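Local coordinates for protein P47 (Clostridium botulinum, PDB 6EKT), which may belong to a progenitor complex that protects botulinum neurotoxin in the host gut, and has a fold similar to tubular lipid-binding proteins, at residues K351-Y365 against I388-N401. Sequence-based numbering, arbitrary orientation.
Sequences KKAYFEVDKNPTSSY and IKSIEGALGFELIN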
ATOM      1  N   LYS A 351      -1.195   1.129  20.344  1.00 48.87           N
ATOM      2  CA  LYS A 351      -1.028   0.457  19.043  1.00 45.76           C
ATOM      3  C   LYS A 351      -2.179  -0.500  18.709  1.00 43.45           C
ATOM      4  O   LYS A 351      -1.999  -1.457  17.957  1.00 42.84           O
ATOM      5  CB  LYS A 351       0.349  -0.260  18.968  1.00 47.97           C
ATOM      6  CG  LYS A 351       1.537   0.592  18.510  1.00 48.83           C
ATOM      7  CD  LYS A 351       1.809   1.797  19.396  1.00 50.64           C
ATOM      8  CE  LYS A 351       2.985   2.617  18.898  1.00 52.07           C
ATOM      9  NZ  LYS A 351       3.124   3.774  19.818  1.00 54.87           N
ATOM     10  N   LYS A 352      -3.356  -0.253  19.280  1.00 41.29           N
ATOM     11  CA  LYS A 352      -4.530  -1.046  18.939  1.00 40.08           C
ATOM     12  C   LYS A 352      -5.264  -0.385  17.785  1.00 37.38           C
ATOM     13  O   LYS A 352      -5.428   0.844  17.759  1.00 37.69           O
ATOM     14  CB  LYS A 352      -5.481  -1.232  20.134  1.00 41.55           C
ATOM     15  CG  LYS A 352      -4.934  -2.090  21.271  1.00 44.35           C
ATOM     16  CD  LYS A 352      -6.035  -2.433  22.277  1.00 46.58           C
ATOM     17  CE  LYS A 352      -5.446  -2.963  23.573  1.00 49.82           C
ATOM     18  NZ  LYS A 352      -6.516  -3.578  24.395  1.00 51.83           N
ATOM     19  N   ALA A 353      -5.680  -1.219  16.838  1.00 35.16           N
ATOM     20  CA  ALA A 353      -6.515  -0.825  15.706  1.00 33.24           C
ATOM     21  C   ALA A 353      -7.783  -1.650  15.822  1.00 33.09           C
ATOM     22  O   ALA A 353      -7.733  -2.888  15.854  1.00 33.74           O
ATOM     23  CB  ALA A 353      -5.825  -1.116  14.394  1.00 31.59           C
ATOM     24  N   TYR A 354      -8.914  -0.955  15.891  1.00 31.77           N
ATOM     25  CA  TYR A 354     -10.186  -1.592  16.194  1.00 31.20           C
ATOM     26  C   TYR A 354     -11.345  -0.807  15.609  1.00 29.69           C
ATOM     27  O   TYR A 354     -11.216   0.377  15.257  1.00 28.27           O
ATOM     28  CB  TYR A 354     -10.346  -1.768  17.728  1.00 32.92           C
ATOM     29  CG  TYR A 354     -10.363  -0.464  18.521  1.00 34.84           C
ATOM     30  CD1 TYR A 354      -9.174   0.152  18.934  1.00 35.91           C
ATOM     31  CD2 TYR A 354     -11.582   0.153  18.860  1.00 35.23           C
ATOM     32  CE1 TYR A 354      -9.191   1.343  19.662  1.00 37.74           C
ATOM     33  CE2 TYR A 354     -11.610   1.346  19.576  1.00 36.66           C
ATOM     34  CZ  TYR A 354     -10.420   1.937  19.971  1.00 37.84           C
ATOM     35  OH  TYR A 354     -10.469   3.116  20.680  1.00 39.74           O
ATOM     36  N   PHE A 355     -12.484  -1.482  15.525  1.00 27.95           N
ATOM     37  CA  PHE A 355     -13.724  -0.855  15.164  1.00 27.57           C
ATOM     38  C   PHE A 355     -14.562  -0.691  16.447  1.00 28.28           C
ATOM     39  O   PHE A 355     -14.805  -1.668  17.151  1.00 27.38           O
ATOM     40  CB  PHE A 355     -14.438  -1.688  14.109  1.00 27.12           C
ATOM     41  CG  PHE A 355     -13.770  -1.647  12.757  1.00 26.11           C
ATOM     42  CD1 PHE A 355     -14.066  -0.622  11.859  1.00 25.54           C
ATOM     43  CD2 PHE A 355     -12.823  -2.622  12.395  1.00 25.27           C
ATOM     44  CE1 PHE A 355     -13.452  -0.582  10.619  1.00 25.18           C
ATOM     45  CE2 PHE A 355     -12.211  -2.586  11.144  1.00 25.07           C
ATOM     46  CZ  PHE A 355     -12.532  -1.566  10.258  1.00 24.66           C
ATOM     47  N   GLU A 356     -14.933   0.555  16.747  1.00 28.82           N
ATOM     48  CA  GLU A 356     -15.693   0.914  17.944  1.00 29.90           C
ATOM     49  C   GLU A 356     -17.073   0.302  17.895  1.00 29.02           C
ATOM     50  O   GLU A 356     -17.638   0.121  16.812  1.00 28.02           O
ATOM     51  CB  GLU A 356     -15.888   2.431  18.027  1.00 31.86           C
ATOM     52  CG  GLU A 356     -14.767   3.240  18.652  1.00 35.26           C
ATOM     53  CD  GLU A 356     -15.077   4.731  18.659  1.00 38.05           C
ATOM     54  OE1 GLU A 356     -16.129   5.134  18.096  1.00 38.14           O
ATOM     55  OE2 GLU A 356     -14.259   5.508  19.204  1.00 40.13           O
ATOM     56  N   VAL A 357     -17.634   0.032  19.078  1.00 28.63           N
ATOM     57  CA  VAL A 357     -19.059  -0.306  19.186  1.00 27.66           C
ATOM     58  C   VAL A 357     -19.855   0.960  18.867  1.00 27.58           C
ATOM     59  O   VAL A 357     -19.441   2.074  19.241  1.00 29.42           O
ATOM     60  CB  VAL A 357     -19.394  -0.818  20.611  1.00 28.61           C
ATOM     61  CG1 VAL A 357     -20.868  -1.164  20.740  1.00 28.08           C
ATOM     62  CG2 VAL A 357     -18.530  -2.031  20.957  1.00 28.46           C
ATOM     63  N   ASP A 358     -20.960   0.801  18.150  1.00 26.73           N
ATOM     64  CA  ASP A 358     -21.842   1.912  17.857  1.00 28.07           C
ATOM     65  C   ASP A 358     -22.530   2.339  19.158  1.00 30.11           C
ATOM     66  O   ASP A 358     -23.104   1.509  19.865  1.00 29.08           O
ATOM     67  CB  ASP A 358     -22.860   1.495  16.792  1.00 26.89           C
ATOM     68  CG  ASP A 358     -23.627   2.660  16.218  1.00 27.42           C
ATOM     69  OD1 ASP A 358     -23.567   3.784  16.744  1.00 28.80           O
ATOM     70  OD2 ASP A 358     -24.322   2.450  15.211  1.00 27.99           O
ATOM     71  N   LYS A 359     -22.446   3.625  19.478  1.00 31.87           N
ATOM     72  CA  LYS A 359     -23.134   4.144  20.667  1.00 33.63           C
ATOM     73  C   LYS A 359     -24.610   4.399  20.420  1.00 33.18           C
ATOM     74  O   LYS A 359     -25.400   4.457  21.370  1.00 33.58           O
ATOM     75  CB  LYS A 359     -22.444   5.394  21.199  1.00 36.95           C
ATOM     76  CG  LYS A 359     -21.085   5.105  21.850  1.00 40.09           C
ATOM     77  CD  LYS A 359     -20.131   6.299  21.803  1.00 43.18           C
ATOM     78  CE  LYS A 359     -20.562   7.435  22.710  1.00 46.42           C
ATOM     79  NZ  LYS A 359     -19.897   7.423  24.046  1.00 50.85           N
ATOM     80  N   ASN A 360     -24.988   4.548  19.154  1.00 31.27           N
ATOM     81  CA  ASN A 360     -26.383   4.809  18.793  1.00 32.28           C
ATOM     82  C   ASN A 360     -26.830   3.923  17.626  1.00 30.01           C
ATOM     83  O   ASN A 360     -27.232   4.447  16.560  1.00 30.24           O
ATOM     84  CB  ASN A 360     -26.611   6.307  18.483  1.00 34.55           C
ATOM     85  CG  ASN A 360     -26.239   7.210  19.639  1.00 37.37           C
ATOM     86  OD1 ASN A 360     -25.183   7.839  19.618  1.00 39.45           O
ATOM     87  ND2 ASN A 360     -27.087   7.272  20.653  1.00 38.83           N
ATOM     88  N   PRO A 361     -26.764   2.582  17.811  1.00 27.97           N
ATOM     89  CA  PRO A 361     -27.257   1.689  16.756  1.00 27.13           C
ATOM     90  C   PRO A 361     -28.777   1.811  16.598  1.00 27.10           C
ATOM     91  O   PRO A 361     -29.428   2.375  17.468  1.00 27.73           O
ATOM     92  CB  PRO A 361     -26.888   0.298  17.280  1.00 25.87           C
ATOM     93  CG  PRO A 361     -26.893   0.442  18.754  1.00 26.22           C
ATOM     94  CD  PRO A 361     -26.363   1.818  19.018  1.00 27.64           C
ATOM     95  N   THR A 362     -29.338   1.318  15.501  1.00 27.38           N
ATOM     96  CA  THR A 362     -30.793   1.323  15.365  1.00 27.55           C
ATOM     97  C   THR A 362     -31.289  -0.099  15.230  1.00 26.66           C
ATOM     98  O   THR A 362     -30.577  -0.968  14.721  1.00 25.91           O
ATOM     99  CB  THR A 362     -31.303   2.167  14.191  1.00 28.79           C
ATOM    100  OG1 THR A 362     -30.666   1.746  12.990  1.00 30.70           O
ATOM    101  CG2 THR A 362     -31.013   3.624  14.426  1.00 30.56           C
ATOM    102  N   SER A 363     -32.492  -0.343  15.730  1.00 25.65           N
ATOM    103  CA  SER A 363     -33.073  -1.690  15.632  1.00 25.08           C
ATOM    104  C   SER A 363     -34.586  -1.641  15.539  1.00 25.41           C
ATOM    105  O   SER A 363     -35.210  -0.613  15.836  1.00 25.39           O
ATOM    106  CB  SER A 363     -32.652  -2.557  16.834  1.00 24.63           C
ATOM    107  OG  SER A 363     -33.171  -2.008  18.021  1.00 25.35           O
ATOM    108  N   SER A 364     -35.176  -2.763  15.132  1.00 24.79           N
ATOM    109  CA  SER A 364     -36.629  -2.927  15.190  1.00 25.54           C
ATOM    110  C   SER A 364     -36.902  -4.403  15.434  1.00 24.75           C
ATOM    111  O   SER A 364     -36.006  -5.245  15.268  1.00 24.23           O
ATOM    112  CB  SER A 364     -37.304  -2.441  13.897  1.00 26.26           C
ATOM    113  OG  SER A 364     -36.788  -3.135  12.761  1.00 27.61           O
ATOM    114  N   TYR A 365     -38.121  -4.720  15.837  1.00 24.41           N
ATOM    115  CA  TYR A 365     -38.457  -6.099  16.159  1.00 24.94           C
ATOM    116  C   TYR A 365     -39.933  -6.312  15.946  1.00 25.62           C
ATOM    117  O   TYR A 365     -40.718  -5.333  15.916  1.00 25.23           O
ATOM    118  CB  TYR A 365     -38.054  -6.454  17.608  1.00 25.54           C
ATOM    119  CG  TYR A 365     -38.610  -5.503  18.643  1.00 27.17           C
ATOM    120  CD1 TYR A 365     -39.869  -5.704  19.195  1.00 28.45           C
ATOM    121  CD2 TYR A 365     -37.872  -4.400  19.063  1.00 28.32           C
ATOM    122  CE1 TYR A 365     -40.399  -4.819  20.138  1.00 30.61           C
ATOM    123  CE2 TYR A 365     -38.381  -3.512  20.017  1.00 30.70           C
ATOM    124  CZ  TYR A 365     -39.638  -3.733  20.547  1.00 31.15           C
ATOM    125  OH  TYR A 365     -40.143  -2.859  21.471  1.00 33.39           O
ATOM    126  N   ILE A 388     -30.842  -8.283  21.107  1.00 19.76           N
ATOM    127  CA  ILE A 388     -30.436  -7.116  20.317  1.00 19.69           C
ATOM    128  C   ILE A 388     -29.214  -6.436  20.957  1.00 20.12           C
ATOM    129  O   ILE A 388     -28.212  -6.171  20.256  1.00 20.01           O
ATOM    130  CB  ILE A 388     -31.618  -6.110  20.127  1.00 19.74           C
ATOM    131  CG1 ILE A 388     -32.653  -6.688  19.140  1.00 19.26           C
ATOM    132  CG2 ILE A 388     -31.095  -4.763  19.605  1.00 20.01           C
ATOM    133  CD1 ILE A 388     -33.988  -5.945  19.110  1.00 20.19           C
ATOM    134  N   LYS A 389     -29.261  -6.220  22.276  1.00 21.39           N
ATOM    135  CA  LYS A 389     -28.135  -5.551  22.984  1.00 22.53           C
ATOM    136  C   LYS A 389     -26.855  -6.386  22.910  1.00 22.47           C
ATOM    137  O   LYS A 389     -25.755  -5.835  22.687  1.00 22.37           O
ATOM    138  CB  LYS A 389     -28.486  -5.230  24.431  1.00 23.77           C
ATOM    139  CG  LYS A 389     -29.590  -4.168  24.555  1.00 24.88           C
ATOM    140  CD  LYS A 389     -29.095  -2.775  24.238  1.00 25.63           C
ATOM    141  CE  LYS A 389     -28.079  -2.275  25.267  1.00 27.39           C
ATOM    142  NZ  LYS A 389     -27.546  -0.924  24.906  1.00 28.78           N
ATOM    143  N   SER A 390     -27.006  -7.706  23.047  1.00 22.08           N
ATOM    144  CA  SER A 390     -25.845  -8.618  22.948  1.00 22.43           C
ATOM    145  C   SER A 390     -25.137  -8.478  21.601  1.00 22.27           C
ATOM    146  O   SER A 390     -23.919  -8.254  21.550  1.00 22.50           O
ATOM    147  CB  SER A 390     -26.251 -10.079  23.187  1.00 22.68           C
ATOM    148  OG  SER A 390     -25.107 -10.917  23.122  1.00 23.27           O
ATOM    149  N   ILE A 391     -25.913  -8.595  20.522  1.00 21.39           N
ATOM    150  CA  ILE A 391     -25.383  -8.517  19.170  1.00 21.51           C
ATOM    151  C   ILE A 391     -24.756  -7.142  18.928  1.00 22.06           C
ATOM    152  O   ILE A 391     -23.597  -7.059  18.484  1.00 22.14           O
ATOM    153  CB  ILE A 391     -26.454  -8.857  18.113  1.00 20.47           C
ATOM    154  CG1 ILE A 391     -26.908 -10.315  18.288  1.00 20.97           C
ATOM    155  CG2 ILE A 391     -25.948  -8.563  16.688  1.00 19.65           C
ATOM    156  CD1 ILE A 391     -28.165 -10.670  17.506  1.00 20.49           C
ATOM    157  N   GLU A 392     -25.486  -6.072  19.265  1.00 22.20           N
ATOM    158  CA  GLU A 392     -24.975  -4.696  19.065  1.00 23.37           C
ATOM    159  C   GLU A 392     -23.639  -4.504  19.743  1.00 23.81           C
ATOM    160  O   GLU A 392     -22.741  -3.907  19.171  1.00 23.10           O
ATOM    161  CB  GLU A 392     -25.960  -3.645  19.592  1.00 23.40           C
ATOM    162  CG  GLU A 392     -27.186  -3.510  18.696  1.00 23.26           C
ATOM    163  CD  GLU A 392     -28.271  -2.628  19.283  1.00 24.22           C
ATOM    164  OE1 GLU A 392     -28.214  -2.302  20.495  1.00 23.72           O
ATOM    165  OE2 GLU A 392     -29.186  -2.253  18.507  1.00 25.55           O
ATOM    166  N   GLY A 393     -23.511  -5.042  20.959  1.00 24.33           N
ATOM    167  CA  GLY A 393     -22.303  -4.845  21.756  1.00 25.28           C
ATOM    168  C   GLY A 393     -21.134  -5.676  21.238  1.00 24.81           C
ATOM    169  O   GLY A 393     -19.982  -5.378  21.544  1.00 25.08           O
ATOM    170  N   ALA A 394     -21.438  -6.718  20.465  1.00 23.60           N
ATOM    171  CA  ALA A 394     -20.411  -7.649  19.980  1.00 24.11           C
ATOM    172  C   ALA A 394     -19.883  -7.260  18.595  1.00 24.22           C
ATOM    173  O   ALA A 394     -18.956  -7.885  18.109  1.00 24.64           O
ATOM    174  CB  ALA A 394     -20.956  -9.064  19.947  1.00 23.01           C
ATOM    175  N   LEU A 395     -20.485  -6.255  17.964  1.00 24.39           N
ATOM    176  CA  LEU A 395     -20.138  -5.906  16.569  1.00 24.95           C
ATOM    177  C   LEU A 395     -18.816  -5.159  16.408  1.00 25.68           C
ATOM    178  O   LEU A 395     -18.210  -5.174  15.318  1.00 25.42           O
ATOM    179  CB  LEU A 395     -21.282  -5.131  15.902  1.00 24.72           C
ATOM    180  CG  LEU A 395     -22.593  -5.890  15.659  1.00 24.46           C
ATOM    181  CD1 LEU A 395     -23.610  -4.946  15.051  1.00 24.66           C
ATOM    182  CD2 LEU A 395     -22.432  -7.122  14.771  1.00 24.57           C
ATOM    183  N   GLY A 396     -18.375  -4.499  17.473  1.00 26.60           N
ATOM    184  CA  GLY A 396     -17.033  -3.922  17.511  1.00 27.55           C
ATOM    185  C   GLY A 396     -15.990  -5.024  17.666  1.00 28.12           C
ATOM    186  O   GLY A 396     -16.256  -6.043  18.296  1.00 28.54           O
ATOM    187  N   PHE A 397     -14.799  -4.828  17.099  1.00 27.23           N
ATOM    188  CA  PHE A 397     -13.743  -5.858  17.154  1.00 27.87           C
ATOM    189  C   PHE A 397     -12.376  -5.244  16.852  1.00 28.88           C
ATOM    190  O   PHE A 397     -12.300  -4.142  16.293  1.00 28.51           O
ATOM    191  CB  PHE A 397     -14.042  -7.014  16.167  1.00 26.86           C
ATOM    192  CG  PHE A 397     -14.132  -6.574  14.719  1.00 25.86           C
ATOM    193  CD1 PHE A 397     -15.339  -6.080  14.187  1.00 25.10           C
ATOM    194  CD2 PHE A 397     -13.013  -6.653  13.880  1.00 26.14           C
ATOM    195  CE1 PHE A 397     -15.418  -5.671  12.865  1.00 24.94           C
ATOM    196  CE2 PHE A 397     -13.094  -6.247  12.554  1.00 25.84           C
ATOM    197  CZ  PHE A 397     -14.291  -5.756  12.052  1.00 25.39           C
ATOM    198  N   GLU A 398     -11.320  -5.968  17.220  1.00 30.37           N
ATOM    199  CA  GLU A 398      -9.953  -5.515  17.035  1.00 32.02           C
ATOM    200  C   GLU A 398      -9.333  -6.187  15.818  1.00 31.34           C
ATOM    201  O   GLU A 398      -9.567  -7.370  15.564  1.00 30.68           O
ATOM    202  CB  GLU A 398      -9.146  -5.865  18.293  1.00 35.16           C
ATOM    203  CG  GLU A 398      -7.982  -4.945  18.604  1.00 39.11           C
ATOM    204  CD  GLU A 398      -7.316  -5.300  19.937  1.00 41.91           C
ATOM    205  OE1 GLU A 398      -8.025  -5.517  20.936  1.00 42.97           O
ATOM    206  OE2 GLU A 398      -6.077  -5.356  19.982  1.00 45.35           O
ATOM    207  N   LEU A 399      -8.532  -5.428  15.064  1.00 31.01           N
ATOM    208  CA  LEU A 399      -7.666  -6.031  14.077  1.00 30.93           C
ATOM    209  C   LEU A 399      -6.439  -6.565  14.781  1.00 32.40           C
ATOM    210  O   LEU A 399      -6.091  -6.117  15.882  1.00 33.31           O
ATOM    211  CB  LEU A 399      -7.238  -5.009  13.015  1.00 31.18           C
ATOM    212  CG  LEU A 399      -8.327  -4.270  12.221  1.00 30.97           C
ATOM    213  CD1 LEU A 399      -7.644  -3.369  11.199  1.00 30.72           C
ATOM    214  CD2 LEU A 399      -9.304  -5.210  11.520  1.00 30.43           C
ATOM    215  N   ILE A 400      -5.787  -7.526  14.138  1.00 33.09           N
ATOM    216  CA  ILE A 400      -4.441  -7.931  14.516  1.00 34.49           C
ATOM    217  C   ILE A 400      -3.519  -6.833  14.019  1.00 34.64           C
ATOM    218  O   ILE A 400      -3.493  -6.513  12.812  1.00 32.65           O
ATOM    219  CB  ILE A 400      -4.037  -9.255  13.847  1.00 35.72           C
ATOM    220  CG1 ILE A 400      -4.946 -10.389  14.318  1.00 36.96           C
ATOM    221  CG2 ILE A 400      -2.557  -9.576  14.099  1.00 37.67           C
ATOM    222  CD1 ILE A 400      -5.215 -11.393  13.224  1.00 37.68           C
ATOM    223  N   ASN A 401      -2.767  -6.243  14.942  1.00 35.61           N
ATOM    224  CA  ASN A 401      -1.762  -5.281  14.548  1.00 36.16           C
ATOM    225  C   ASN A 401      -0.485  -6.027  14.157  1.00 36.34           C
ATOM    226  O   ASN A 401       0.318  -6.358  15.029  1.00 37.75           O
ATOM    227  CB  ASN A 401      -1.518  -4.246  15.669  1.00 37.98           C
ATOM    228  CG  ASN A 401      -0.442  -3.215  15.307  1.00 39.10           C
ATOM    229  OD1 ASN A 401       0.405  -3.451  14.449  1.00 40.03           O
ATOM    230  ND2 ASN A 401      -0.465  -2.072  15.983  1.00 39.99           N
TER
HETATM  231  O   HOH W   1      -4.881  -3.836  16.994  1.00 41.34           O
HETATM  232  O   HOH W   2     -22.163  -1.753  17.526  1.00 27.05           O
HETATM  233  O   HOH W   3     -31.233  -1.009  19.545  1.00 30.62           O
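F355 and F397 form the apolar centre, lying side by side and pointing the same way, with F355 CD2 over one face of the F397 ring, 3.5 Å from its CZ. Their planes are inclined by 35°, an oblique meeting of the two rings. F397 gets there with CG lodged between its backbone N and carbonyl carbon (chi1 60°). L399 CD2 meets the F355 ring at its edge, 3.9 Å from CE2. F247 of helix 244-252 and L316 of strand 315-326 help enclose this cluster.

Around it the backbones pair as a short antiparallel ribbon. F355 N donates to F397 O (2.8 Å), and L399 N donates to A353 O. On this second pair of residues, water 1 stands in for the other direct bond, accepting a hydrogen bond from A353 N and donating one to L399 O. Where the ribbon gives way to the helix, G396 CA approaches F355 O to 3.2 Å, and V357 rests its two methyl groups on the backbone of E392 and G393. Water 2 links D358 N to E392 O.

Farther out, the P361 and E392 side chains cross at about a right angle, P361 CG coming 3.4 Å from E392 CD, while water 3 joins E392 OE2 to S363 OG. I388 lays CG2 against the same serine. At the other end the N401 amide, with CG anti to its backbone N (chi1 179°), sends ND2 to K351 O at 2.6 Å, the acceptor nearly in the amide plane.

The chemistry thus changes along the contact: direct strand pairing over an aromatic core joins the tail that follows helix 374-394 to the sheet, consistent with a TULIP-like sheet around a helix, whereas the helix end meets the loop after strand 352-355 and strand 362-365 through side-chain packing, some of it against helix carbonyls, and bridging water.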